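PDB 2QGY: enolase from the environmental genome shotgun sequencing of the Sargasso Sea, which is of unknown function but belongs to the enolase superfamily and probably abstracts a proton from a carboxylate substrate held at its magnesium ion. Local coordinates for residues K17-D22 / I368-S373; S126-S131 / L315-S320; G162-G167 / I347-A352; N273-G278 / C303-S308. All blocks are in the same frame, centred on the assembly; numbering follows the deposited sequence.

Contact 1: K17-D22 / I368-S373; sequences KIWITD and ILSELS
Trp19 turns CG to the side of its own backbone N (chi1 -65°), Leu369 sets CG anti to its N (chi1 -177°), and the two side chains meet obliquely, the leucine lying over one face of the indole. Leu369 CG stands 3.8 Å from the centroid of the five-membered ring of Trp19 in a CH-pi contact, while Leu369 CD2 reaches 3.5 Å from Trp19 CD2. Lys17 CG lies over the opposite face toward the rim, and the Trp50 ring also meets the indole. At the edge, Trp19 NE1 donates to Ser370 OG over 3.0 Å, in the ring plane; that hydroxyl is also bonded to Glu366 O. The other leucine branch, CD1, packs 3.6 Å from Thr21 CG2.

Further along, Thr21 and Ser373 form an antiparallel non-hydrogen-bonded pair, CA to CA 3.9 Å, and Asp22 N donates to Leu372 O over 2.9 Å. Ser373 OG folds back onto Leu369 O at 2.7 Å, above the carbonyl plane. Here helix 366-371 hands over to strand 373-379, an outermost strand, within this chain, of the four-stranded antiparallel sheet that includes strand 13-21. Both ends of the chain thus build one small domain, as in the capping domain of enolase superfamily members. The chemistry is consistent with an indole restrained by the contacts over its faces and by the in-plane N-H bond to Ser370 OG.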
loop_
_atom_site.group_PDB
_atom_site.type_symbol
_atom_site.label_atom_id
_atom_site.label_comp_id
_atom_site.label_asym_id
_atom_site.label_seq_id
_atom_site.Cartn_x
_atom_site.Cartn_y
_atom_site.Cartn_z
ATOM N N LYS A 17 -21.360 -9.196 -6.244
ATOM C CA LYS A 17 -22.012 -7.933 -5.950
ATOM C C LYS A 17 -21.170 -7.149 -4.939
ATOM O O LYS A 17 -20.640 -7.721 -3.976
ATOM C CB LYS A 17 -23.377 -8.206 -5.335
ATOM C CG LYS A 17 -24.251 -6.951 -5.098
ATOM C CD LYS A 17 -24.498 -6.119 -6.356
ATOM C CE LYS A 17 -25.377 -4.886 -6.076
ATOM N NZ LYS A 17 -26.842 -5.242 -6.097
ATOM N N ILE A 18 -21.090 -5.851 -5.168
ATOM C CA ILE A 18 -20.388 -4.938 -4.252
ATOM C C ILE A 18 -21.325 -3.774 -3.962
ATOM O O ILE A 18 -21.944 -3.230 -4.895
ATOM C CB ILE A 18 -19.073 -4.390 -4.876
ATOM C CG1 ILE A 18 -18.134 -5.514 -5.267
ATOM C CG2 ILE A 18 -18.351 -3.375 -3.876
ATOM C CD1 ILE A 18 -16.856 -5.047 -6.016
ATOM N N TRP A 19 -21.422 -3.387 -2.686
ATOM C CA TRP A 19 -22.092 -2.144 -2.307
ATOM C C TRP A 19 -21.063 -1.270 -1.641
ATOM O O TRP A 19 -20.260 -1.771 -0.848
ATOM C CB TRP A 19 -23.169 -2.402 -1.257
ATOM C CG TRP A 19 -24.325 -3.238 -1.682
ATOM C CD1 TRP A 19 -25.550 -2.782 -2.066
ATOM C CD2 TRP A 19 -24.404 -4.673 -1.695
ATOM N NE1 TRP A 19 -26.387 -3.840 -2.352
ATOM C CE2 TRP A 19 -25.710 -5.012 -2.134
ATOM C CE3 TRP A 19 -23.503 -5.709 -1.380
ATOM C CZ2 TRP A 19 -26.135 -6.337 -2.270
ATOM C CZ3 TRP A 19 -23.924 -7.040 -1.537
ATOM C CH2 TRP A 19 -25.236 -7.332 -1.949
ATOM N N ILE A 20 -21.083 0.027 -1.963
ATOM C CA ILE A 20 -20.377 1.009 -1.140
ATOM C C ILE A 20 -21.423 1.897 -0.482
ATOM O O ILE A 20 -22.176 2.604 -1.175
ATOM C CB ILE A 20 -19.446 1.878 -2.010
ATOM C CG1 ILE A 20 -18.446 0.984 -2.761
ATOM C CG2 ILE A 20 -18.803 3.008 -1.153
ATOM C CD1 ILE A 20 -17.479 1.778 -3.668
ATOM N N THR A 21 -21.514 1.839 0.843
ATOM C CA THR A 21 -22.551 2.601 1.525
ATOM C C THR A 21 -22.233 4.110 1.491
ATOM O O THR A 21 -21.072 4.515 1.473
ATOM C CB THR A 21 -22.837 2.093 2.964
ATOM O OG1 THR A 21 -21.655 2.206 3.787
ATOM C CG2 THR A 21 -23.273 0.614 2.919
ATOM N N ASP A 22 -23.272 4.942 1.468
ATOM C CA ASP A 22 -23.060 6.379 1.610
ATOM C C ASP A 22 -22.725 6.655 3.065
ATOM O O ASP A 22 -22.942 5.813 3.928
ATOM C CB ASP A 22 -24.331 7.154 1.244
ATOM C CG ASP A 22 -24.030 8.563 0.724
ATOM O OD1 ASP A 22 -22.867 9.036 0.811
ATOM O OD2 ASP A 22 -24.979 9.180 0.212
ATOM N N ILE A 368 -32.370 -3.083 1.522
ATOM C CA ILE A 368 -32.033 -2.013 2.468
ATOM C C ILE A 368 -30.576 -1.552 2.302
ATOM O O ILE A 368 -30.285 -0.346 2.282
ATOM C CB ILE A 368 -32.345 -2.386 3.950
ATOM C CG1 ILE A 368 -33.847 -2.683 4.090
ATOM C CG2 ILE A 368 -31.899 -1.239 4.891
ATOM C CD1 ILE A 368 -34.336 -3.061 5.473
ATOM N N LEU A 369 -29.671 -2.518 2.176
ATOM C CA LEU A 369 -28.270 -2.209 1.910
ATOM C C LEU A 369 -28.119 -1.387 0.633
ATOM O O LEU A 369 -27.410 -0.374 0.621
ATOM C CB LEU A 369 -27.418 -3.477 1.875
ATOM C CG LEU A 369 -25.910 -3.273 1.682
ATOM C CD1 LEU A 369 -25.335 -2.312 2.741
ATOM C CD2 LEU A 369 -25.225 -4.639 1.754
ATOM N N SER A 370 -28.839 -1.773 -0.421
ATOM C CA SER A 370 -28.825 -0.987 -1.652
ATOM C C SER A 370 -29.320 0.441 -1.417
ATOM O O SER A 370 -28.757 1.387 -1.979
ATOM C CB SER A 370 -29.679 -1.663 -2.754
ATOM O OG SER A 370 -29.137 -2.920 -3.155
ATOM N N GLU A 371 -30.371 0.600 -0.608
ATOM C CA GLU A 371 -30.982 1.910 -0.411
ATOM C C GLU A 371 -29.979 2.829 0.257
ATOM O O GLU A 371 -29.962 4.026 0.006
ATOM C CB GLU A 371 -32.209 1.789 0.482
ATOM C CG GLU A 371 -33.078 3.042 0.567
ATOM C CD GLU A 371 -34.379 2.785 1.353
ATOM O OE1 GLU A 371 -34.680 1.591 1.677
ATOM O OE2 GLU A 371 -35.089 3.784 1.647
ATOM N N LEU A 372 -29.149 2.232 1.106
ATOM C CA LEU A 372 -28.140 2.953 1.881
ATOM C C LEU A 372 -26.857 3.192 1.095
ATOM O O LEU A 372 -25.925 3.810 1.624
ATOM C CB LEU A 372 -27.817 2.147 3.145
ATOM C CG LEU A 372 -28.927 1.974 4.182
ATOM C CD1 LEU A 372 -28.510 0.965 5.250
ATOM C CD2 LEU A 372 -29.306 3.316 4.835
ATOM N N SER A 373 -26.806 2.713 -0.151
ATOM C CA SER A 373 -25.569 2.748 -0.938
ATOM C C SER A 373 -25.521 3.862 -1.963
ATOM O O SER A 373 -26.552 4.233 -2.556
ATOM C CB SER A 373 -25.327 1.383 -1.605
ATOM O OG SER A 373 -25.124 0.403 -0.584
#

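Contact 2: S126-S131 / L315-S320; sequences SLLTKS and LHVCSS
Leu128, Thr129 and Ser320 carry this contact, which sets short helix 124-128 against helix 309-320, one of the outer helices of the C-terminal beta/alpha barrel typical of the enolase superfamily. No direct hydrogen bond crosses.

In Leu128, chi1 -59° sets CG beside the backbone N, anti to the carbonyl carbon; from there the CD1 branch meets helix 309-320. That methyl sits 4.1 Å from Val317 CA and 4.2 Å from Val317 CG2, and it also nears the carbonyl oxygen of His316. Closer to the backbone, Leu128 CB lies 3.7 Å from Ser320 CB. Trp113 of helix 99-120 touches Leu128 as well, and Ile286 of helix 282-294 packs against both Val317 and Ser320, so the contact is walled by helices of the two domains.

Ser320 is modelled in two conformers, and the bonds described belong to the one given here. In it, OG bends back to Val317 O, which then accepts from both the hydroxyl and the backbone N of Ser320. The same Ser320 OG, already bonded, lies 3.5 Å from Leu128 CD1 in a van der Waals touch. Polar links surround the pair too: His316 ND1 accepts from Asn125 N, and Ser319 OG is hydrogen-bonded to Asn125 ND2, tying the start of the short helix to the barrel helix.

Thr129, the first residue to abandon helical angles, adds the last piece. A water donates to Ser320 O at 3.1 Å and makes a weak, long bond to Thr129 OG1 at 3.4 Å, while Thr129 CG2 rests 3.7 Å from Ser320 CA.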
loop_
_atom_site.group_PDB
_atom_site.type_symbol
_atom_site.label_atom_id
_atom_site.label_comp_id
_atom_site.label_asym_id
_atom_site.label_seq_id
_atom_site.Cartn_x
_atom_site.Cartn_y
_atom_site.Cartn_z
ATOM N N SER A 126 -15.097 -22.636 14.119
ATOM C CA SER A 126 -14.941 -24.101 14.117
ATOM C C SER A 126 -14.068 -24.627 12.981
ATOM O O SER A 126 -13.485 -25.724 13.090
ATOM C CB SER A 126 -16.312 -24.788 14.113
ATOM O OG SER A 126 -16.931 -24.662 15.386
ATOM N N LEU A 127 -13.961 -23.857 11.890
ATOM C CA LEU A 127 -12.994 -24.126 10.837
ATOM C C LEU A 127 -11.591 -23.709 11.234
ATOM O O LEU A 127 -10.605 -24.202 10.689
ATOM C CB LEU A 127 -13.356 -23.361 9.561
ATOM C CG LEU A 127 -14.579 -23.736 8.727
ATOM C CD1 LEU A 127 -14.389 -23.121 7.320
ATOM C CD2 LEU A 127 -14.824 -25.227 8.599
ATOM N N LEU A 128 -11.502 -22.771 12.161
ATOM C CA LEU A 128 -10.220 -22.188 12.508
ATOM C C LEU A 128 -9.515 -22.939 13.628
ATOM O O LEU A 128 -8.290 -23.075 13.613
ATOM C CB LEU A 128 -10.381 -20.697 12.855
ATOM C CG LEU A 128 -10.962 -19.756 11.785
ATOM C CD1 LEU A 128 -10.840 -18.305 12.233
ATOM C CD2 LEU A 128 -10.275 -19.930 10.433
ATOM N N THR A 129 -10.278 -23.420 14.600
ATOM C CA THR A 129 -9.698 -24.182 15.700
ATOM C C THR A 129 -10.675 -25.230 16.180
ATOM O O THR A 129 -11.889 -25.096 15.963
ATOM C CB THR A 129 -9.299 -23.274 16.900
ATOM O OG1 THR A 129 -8.579 -24.052 17.866
ATOM C CG2 THR A 129 -10.531 -22.672 17.582
ATOM N N LYS A 130 -10.264 -26.281 16.893
ATOM C CA LYS A 130 -11.264 -27.337 17.263
ATOM C C LYS A 130 -12.411 -26.907 18.214
ATOM O O LYS A 130 -13.556 -27.331 18.065
ATOM C CB LYS A 130 -10.580 -28.589 17.838
ATOM C CG LYS A 130 -11.473 -29.841 17.850
ATOM C CD LYS A 130 -11.243 -30.686 19.106
ATOM C CE LYS A 130 -11.871 -32.071 18.982
ATOM N NZ LYS A 130 -11.916 -32.770 20.301
ATOM N N SER A 131 -12.062 -26.028 19.146
ATOM C CA SER A 131 -12.760 -25.650 20.364
ATOM C C SER A 131 -12.637 -24.140 20.558
ATOM O O SER A 131 -11.903 -23.674 21.434
ATOM C CB SER A 131 -12.242 -26.439 21.582
ATOM O OG SER A 131 -12.287 -27.848 21.330
ATOM N N LEU A 315 -14.769 -11.349 15.292
ATOM C CA LEU A 315 -15.162 -12.159 16.447
ATOM C C LEU A 315 -14.793 -13.619 16.257
ATOM O O LEU A 315 -14.251 -14.270 17.183
ATOM C CB LEU A 315 -16.659 -11.987 16.764
ATOM C CG LEU A 315 -17.119 -10.569 17.095
ATOM C CD1 LEU A 315 -18.611 -10.570 17.384
ATOM C CD2 LEU A 315 -16.315 -9.986 18.293
ATOM N N HIS A 316 -15.048 -14.151 15.063
ATOM C CA HIS A 316 -14.665 -15.548 14.790
ATOM C C HIS A 316 -13.137 -15.743 14.913
ATOM O O HIS A 316 -12.669 -16.717 15.521
ATOM C CB HIS A 316 -15.168 -15.989 13.413
ATOM C CG HIS A 316 -16.624 -16.357 13.388
ATOM N ND1 HIS A 316 -17.091 -17.579 13.836
ATOM C CD2 HIS A 316 -17.713 -15.668 12.967
ATOM C CE1 HIS A 316 -18.404 -17.625 13.679
ATOM N NE2 HIS A 316 -18.808 -16.470 13.178
ATOM N N VAL A 317 -12.349 -14.807 14.386
ATOM C CA VAL A 317 -10.900 -14.921 14.502
ATOM C C VAL A 317 -10.487 -14.853 15.969
ATOM O O VAL A 317 -9.737 -15.717 16.439
ATOM C CB VAL A 317 -10.137 -13.846 13.684
ATOM C CG1 VAL A 317 -8.611 -13.790 14.073
ATOM C CG2 VAL A 317 -10.248 -14.177 12.249
ATOM N N CYS A 318 -10.996 -13.850 16.689
ATOM C CA CYS A 318 -10.618 -13.649 18.095
ATOM C C CYS A 318 -10.951 -14.849 18.973
ATOM O O CYS A 318 -10.197 -15.170 19.896
ATOM C CB CYS A 318 -11.264 -12.398 18.692
ATOM S SG CYS A 318 -10.538 -10.879 18.043
ATOM N N SER A 319 -12.079 -15.497 18.678
ATOM C CA SER A 319 -12.508 -16.680 19.431
ATOM C C SER A 319 -11.633 -17.909 19.187
ATOM O O SER A 319 -11.670 -18.863 19.985
ATOM C CB SER A 319 -13.979 -17.002 19.148
ATOM O OG SER A 319 -14.130 -17.640 17.901
ATOM N N SER A 320 -10.800 -17.829 18.147
ATOM C CA SER A 320 -10.052 -18.978 17.676
ATOM C C SER A 320 -8.556 -18.887 17.978
ATOM O O SER A 320 -7.826 -19.829 17.720
ATOM C CB SER A 320 -10.271 -19.180 16.178
ATOM O OG SER A 320 -9.409 -18.358 15.416
HETATM O O HOH W 1 -7.084 -21.790 19.990
#

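Contact 3: G162-G167 / I347-A352; sequences GKKYGG and IIDNKA
Asp349 and Asn350, the central pair of a type II' beta turn in the hairpin of strands 345-348 and 351-354, lie against Lys164, Tyr165 and Gly166 in the loop that leads from helix 150-162 into strand 168-170. The side chains of Lys164 and Asp349 run side by side, pointing the same way. Lys164 CE comes 3.8 Å from Asp349 CG, but the charged ends stay apart, with Lys164 NZ 4.8 Å from Asp349 OD2, so any attraction is long-range.

The hairpin joins the barrel sheet through strand 351-354, antiparallel to strand 135-141, whose neighbour is the parallel strand 168-170. The turn and the loop meet where both border strand 135-141, Asn350 bonding to Ile138 and Gly167 to Ala140 through the backbone. No direct hydrogen bond joins them. Instead a water donates 2.7 Å to Lys163 O and 2.9 Å to Asp349 O, bridging two backbone carbonyls.

Chi1 64° puts Asn350 CG between the backbone N and the carbonyl carbon, its end leading away, and CB packs 3.5 Å from Gly166 N. Tyr165 turns its ring edge toward Ile347, CE1 to CG2 4.2 Å, and Lys163 CB sits over one face, toward the rim.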
loop_
_atom_site.group_PDB
_atom_site.type_symbol
_atom_site.label_atom_id
_atom_site.label_comp_id
_atom_site.label_asym_id
_atom_site.label_seq_id
_atom_site.Cartn_x
_atom_site.Cartn_y
_atom_site.Cartn_z
ATOM N N GLY A 162 -22.044 3.192 31.217
ATOM C CA GLY A 162 -23.320 2.530 31.513
ATOM C C GLY A 162 -23.506 1.179 30.855
ATOM O O GLY A 162 -24.218 0.317 31.378
ATOM N N LYS A 163 -22.829 0.973 29.720
ATOM C CA LYS A 163 -23.047 -0.218 28.915
ATOM C C LYS A 163 -22.170 -1.389 29.337
ATOM O O LYS A 163 -22.362 -2.498 28.875
ATOM C CB LYS A 163 -22.846 0.101 27.425
ATOM C CG LYS A 163 -23.779 1.174 26.864
ATOM C CD LYS A 163 -25.246 0.741 26.860
ATOM C CE LYS A 163 -25.469 -0.571 26.112
ATOM N NZ LYS A 163 -26.469 -1.445 26.815
ATOM N N LYS A 164 -21.215 -1.135 30.223
ATOM C CA LYS A 164 -20.390 -2.199 30.804
ATOM C C LYS A 164 -19.551 -2.975 29.776
ATOM O O LYS A 164 -19.392 -4.196 29.896
ATOM C CB LYS A 164 -21.253 -3.163 31.645
ATOM C CG LYS A 164 -21.983 -2.483 32.821
ATOM C CD LYS A 164 -23.065 -3.401 33.440
ATOM C CE LYS A 164 -22.484 -4.633 34.128
ATOM N NZ LYS A 164 -21.224 -4.301 34.845
ATOM N N TYR A 165 -19.019 -2.256 28.777
ATOM C CA TYR A 165 -18.030 -2.827 27.839
ATOM C C TYR A 165 -16.758 -3.271 28.558
ATOM O O TYR A 165 -16.540 -2.920 29.713
ATOM C CB TYR A 165 -17.645 -1.802 26.777
ATOM C CG TYR A 165 -18.800 -1.236 26.001
ATOM C CD1 TYR A 165 -19.629 -2.054 25.256
ATOM C CD2 TYR A 165 -19.056 0.128 26.009
ATOM C CE1 TYR A 165 -20.698 -1.531 24.537
ATOM C CE2 TYR A 165 -20.108 0.666 25.285
ATOM C CZ TYR A 165 -20.914 -0.167 24.550
ATOM O OH TYR A 165 -21.966 0.349 23.844
ATOM N N GLY A 166 -15.909 -4.023 27.865
ATOM C CA GLY A 166 -14.661 -4.499 28.461
ATOM C C GLY A 166 -13.612 -3.420 28.609
ATOM O O GLY A 166 -12.557 -3.660 29.201
ATOM N N GLY A 167 -13.896 -2.231 28.069
ATOM C CA GLY A 167 -12.925 -1.145 28.008
ATOM C C GLY A 167 -13.451 -0.001 27.169
ATOM O O GLY A 167 -14.422 -0.165 26.445
ATOM N N ILE A 347 -23.930 -8.261 21.899
ATOM C CA ILE A 347 -23.000 -7.670 22.864
ATOM C C ILE A 347 -23.733 -7.750 24.195
ATOM O O ILE A 347 -24.839 -7.208 24.327
ATOM C CB ILE A 347 -22.660 -6.192 22.539
ATOM C CG1 ILE A 347 -22.096 -6.030 21.095
ATOM C CG2 ILE A 347 -21.792 -5.545 23.684
ATOM C CD1 ILE A 347 -20.813 -6.710 20.765
ATOM N N ILE A 348 -23.151 -8.485 25.145
ATOM C CA ILE A 348 -23.708 -8.578 26.508
ATOM C C ILE A 348 -22.640 -8.110 27.509
ATOM O O ILE A 348 -21.663 -8.811 27.754
ATOM C CB ILE A 348 -24.203 -10.018 26.834
ATOM C CG1 ILE A 348 -25.224 -10.497 25.781
ATOM C CG2 ILE A 348 -24.838 -10.063 28.235
ATOM C CD1 ILE A 348 -25.541 -11.976 25.853
ATOM N N ASP A 349 -22.830 -6.922 28.072
ATOM C CA ASP A 349 -21.809 -6.279 28.886
ATOM C C ASP A 349 -20.475 -6.249 28.128
ATOM O O ASP A 349 -20.389 -5.650 27.052
ATOM C CB ASP A 349 -21.627 -6.995 30.229
ATOM C CG ASP A 349 -22.866 -6.933 31.104
ATOM O OD1 ASP A 349 -23.723 -6.039 30.891
ATOM O OD2 ASP A 349 -22.956 -7.786 32.019
ATOM N N ASN A 350 -19.477 -6.942 28.670
ATOM C CA ASN A 350 -18.102 -6.851 28.179
ATOM C C ASN A 350 -17.695 -7.833 27.091
ATOM O O ASN A 350 -16.521 -7.892 26.749
ATOM C CB ASN A 350 -17.098 -6.938 29.341
ATOM C CG ASN A 350 -17.136 -8.291 30.068
ATOM O OD1 ASN A 350 -18.196 -8.869 30.289
ATOM N ND2 ASN A 350 -15.959 -8.786 30.455
ATOM N N LYS A 351 -18.643 -8.619 26.579
ATOM C CA LYS A 351 -18.331 -9.731 25.681
ATOM C C LYS A 351 -19.328 -9.801 24.539
ATOM O O LYS A 351 -20.519 -9.637 24.748
ATOM C CB LYS A 351 -18.341 -11.055 26.451
ATOM C CG LYS A 351 -17.259 -11.125 27.541
ATOM C CD LYS A 351 -17.060 -12.534 28.055
ATOM C CE LYS A 351 -16.061 -12.523 29.223
ATOM N NZ LYS A 351 -15.519 -13.882 29.560
ATOM N N ALA A 352 -18.838 -10.020 23.325
ATOM C CA ALA A 352 -19.723 -10.293 22.208
ATOM C C ALA A 352 -19.934 -11.795 22.117
ATOM O O ALA A 352 -18.971 -12.569 22.106
ATOM C CB ALA A 352 -19.124 -9.747 20.901
HETATM O O HOH W 2 -22.596 -3.887 26.545
#

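Contact 4: N273-G278 / C303-S308; sequences NPDISG and CWNSMS
Asp275 and Asn305 reach toward each other tip to tip, and the aspartate is the side chain to follow. Its CB is 3.9 Å from Gly278 N of its own loop. From there chi1 -172° sets CG anti to the backbone N, 3.4 Å from Asn305 ND2 of the 303-308 segment.

At the tip the two oxygens part company. OD2 is gripped twice. Asn305 ND2 donates to Asp275 OD2 on the syn lone pair at 2.8 Å, almost straight at 176° and in the plane of the amide, although the carboxylate and amide planes stand 78° apart. Ser277 N donates to the same OD2 from the anti side, somewhat out of the carboxylate plane, also at 2.8 Å, closing an Asx turn. OD1 takes a weak bond from Trp304 N at 3.3 Å and a hydrogen bond with His302 ND1.

The two loops follow the neighbouring parallel barrel strands 271-272 and 298-299. An aspartate after one strand paired with a histidine after the next matches the His-Asp dyad of mandelate racemase and its relatives, so Asp275 probably positions His302 here, and Asn305 in turn helps hold the carboxylate.

Beside this polar cluster, Ile276 CG2 packs 3.6 Å from Asn305 ND2 and 3.9 Å from Cys303 SG. Ser277 OG is hydrogen-bonded to Ser310 OG and to the backbone oxygen of Glu52, a residue of strand 48-53 in the N-terminal sheet.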
loop_
_atom_site.group_PDB
_atom_site.type_symbol
_atom_site.label_atom_id
_atom_site.label_comp_id
_atom_site.label_asym_id
_atom_site.label_seq_id
_atom_site.Cartn_x
_atom_site.Cartn_y
_atom_site.Cartn_z
ATOM N N ASN A 273 -2.556 -4.384 16.074
ATOM C CA ASN A 273 -3.961 -4.163 15.754
ATOM C C ASN A 273 -4.175 -3.988 14.227
ATOM O O ASN A 273 -4.770 -3.023 13.805
ATOM C CB ASN A 273 -4.540 -2.986 16.573
ATOM C CG ASN A 273 -3.981 -1.625 16.135
ATOM O OD1 ASN A 273 -2.862 -1.534 15.629
ATOM N ND2 ASN A 273 -4.789 -0.568 16.279
ATOM N N PRO A 274 -3.742 -4.965 13.413
ATOM C CA PRO A 274 -4.062 -4.869 11.979
ATOM C C PRO A 274 -5.606 -4.852 11.866
ATOM O O PRO A 274 -6.312 -5.436 12.724
ATOM C CB PRO A 274 -3.516 -6.178 11.393
ATOM C CG PRO A 274 -3.529 -7.156 12.539
ATOM C CD PRO A 274 -3.127 -6.262 13.754
ATOM N N ASP A 275 -6.130 -4.247 10.806
ATOM C CA ASP A 275 -7.598 -4.236 10.653
ATOM C C ASP A 275 -8.027 -5.594 10.096
ATOM O O ASP A 275 -7.351 -6.197 9.256
ATOM C CB ASP A 275 -8.050 -3.108 9.721
ATOM C CG ASP A 275 -9.577 -2.938 9.697
ATOM O OD1 ASP A 275 -10.107 -2.092 10.452
ATOM O OD2 ASP A 275 -10.249 -3.672 8.944
ATOM N N ILE A 276 -9.120 -6.103 10.641
ATOM C CA ILE A 276 -9.645 -7.402 10.231
ATOM C C ILE A 276 -9.886 -7.511 8.711
ATOM O O ILE A 276 -9.787 -8.617 8.099
ATOM C CB ILE A 276 -10.952 -7.713 11.031
ATOM C CG1 ILE A 276 -11.442 -9.149 10.753
ATOM C CG2 ILE A 276 -12.071 -6.640 10.720
ATOM C CD1 ILE A 276 -10.504 -10.293 11.247
ATOM N N SER A 277 -10.229 -6.383 8.109
ATOM C CA SER A 277 -10.605 -6.315 6.709
ATOM C C SER A 277 -9.535 -5.564 5.912
ATOM O O SER A 277 -9.750 -5.167 4.766
ATOM C CB SER A 277 -11.935 -5.606 6.583
ATOM O OG SER A 277 -12.982 -6.518 6.896
ATOM N N GLY A 278 -8.363 -5.376 6.523
ATOM C CA GLY A 278 -7.301 -4.650 5.840
ATOM C C GLY A 278 -5.972 -5.367 5.776
ATOM O O GLY A 278 -5.081 -4.943 5.029
ATOM N N CYS A 303 -11.069 -2.564 13.908
ATOM C CA CYS A 303 -12.311 -2.811 13.166
ATOM C C CYS A 303 -13.084 -1.517 12.935
ATOM O O CYS A 303 -14.200 -1.325 13.441
ATOM C CB CYS A 303 -13.188 -3.879 13.861
ATOM S SG CYS A 303 -14.538 -4.450 12.724
ATOM N N TRP A 304 -12.485 -0.595 12.189
ATOM C CA TRP A 304 -13.207 0.598 11.801
ATOM C C TRP A 304 -13.878 0.272 10.460
ATOM O O TRP A 304 -13.409 0.629 9.374
ATOM C CB TRP A 304 -12.297 1.834 11.760
ATOM C CG TRP A 304 -13.050 3.115 11.522
ATOM C CD1 TRP A 304 -14.261 3.470 12.030
ATOM C CD2 TRP A 304 -12.654 4.176 10.653
ATOM N NE1 TRP A 304 -14.644 4.707 11.551
ATOM C CE2 TRP A 304 -13.662 5.171 10.721
ATOM C CE3 TRP A 304 -11.535 4.392 9.842
ATOM C CZ2 TRP A 304 -13.585 6.371 9.998
ATOM C CZ3 TRP A 304 -11.449 5.600 9.124
ATOM C CH2 TRP A 304 -12.481 6.559 9.202
ATOM N N ASN A 305 -14.990 -0.439 10.573
ATOM C CA ASN A 305 -15.693 -1.074 9.438
ATOM C C ASN A 305 -17.148 -1.148 9.884
ATOM O O ASN A 305 -17.506 -0.663 10.981
ATOM C CB ASN A 305 -15.208 -2.513 9.249
ATOM C CG ASN A 305 -13.743 -2.609 8.808
ATOM O OD1 ASN A 305 -13.361 -2.092 7.759
ATOM N ND2 ASN A 305 -12.951 -3.319 9.570
ATOM N N SER A 306 -18.008 -1.755 9.067
ATOM C CA SER A 306 -19.381 -2.002 9.566
ATOM C C SER A 306 -19.358 -2.984 10.716
ATOM O O SER A 306 -18.423 -3.753 10.864
ATOM C CB SER A 306 -20.283 -2.547 8.485
ATOM O OG SER A 306 -20.254 -3.972 8.468
ATOM N N MET A 307 -20.414 -2.968 11.525
ATOM C CA MET A 307 -20.515 -3.941 12.607
ATOM C C MET A 307 -21.262 -5.195 12.139
ATOM O O MET A 307 -21.789 -5.961 12.965
ATOM C CB MET A 307 -21.140 -3.325 13.893
ATOM C CG MET A 307 -20.279 -2.248 14.650
ATOM S SD MET A 307 -18.763 -2.939 15.362
ATOM C CE MET A 307 -17.556 -2.437 14.124
ATOM N N SER A 308 -21.274 -5.423 10.819
ATOM C CA SER A 308 -21.877 -6.604 10.234
ATOM C C SER A 308 -20.790 -7.607 9.836
ATOM O O SER A 308 -20.302 -8.353 10.698
ATOM C CB SER A 308 -22.822 -6.223 9.063
ATOM O OG SER A 308 -22.161 -5.636 7.929
#

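Overall arrangement
Contact 4 is centred about 2 Å from the centre of the chain and borders the metal site: the side chain of Trp304 is about 8 Å from the magnesium ion bound by Asp200, Glu226 and Glu252, and Asn273 OD1 accepts from Glu252 N. Contact 2 adjoins it directly, Val317 CG2 packing 4.0 Å from Ile276 CD1. Contact 2 also meets contact 3, with Leu315 CD1 3.6 Å from Ala352 CB, although their centres are 20 Å apart. Contact 1 stands off in the capping domain, its nearest atoms about 7 Å from contact 4 and about 17 Å from contact 2. Its two segments bracket the other three contacts in sequence.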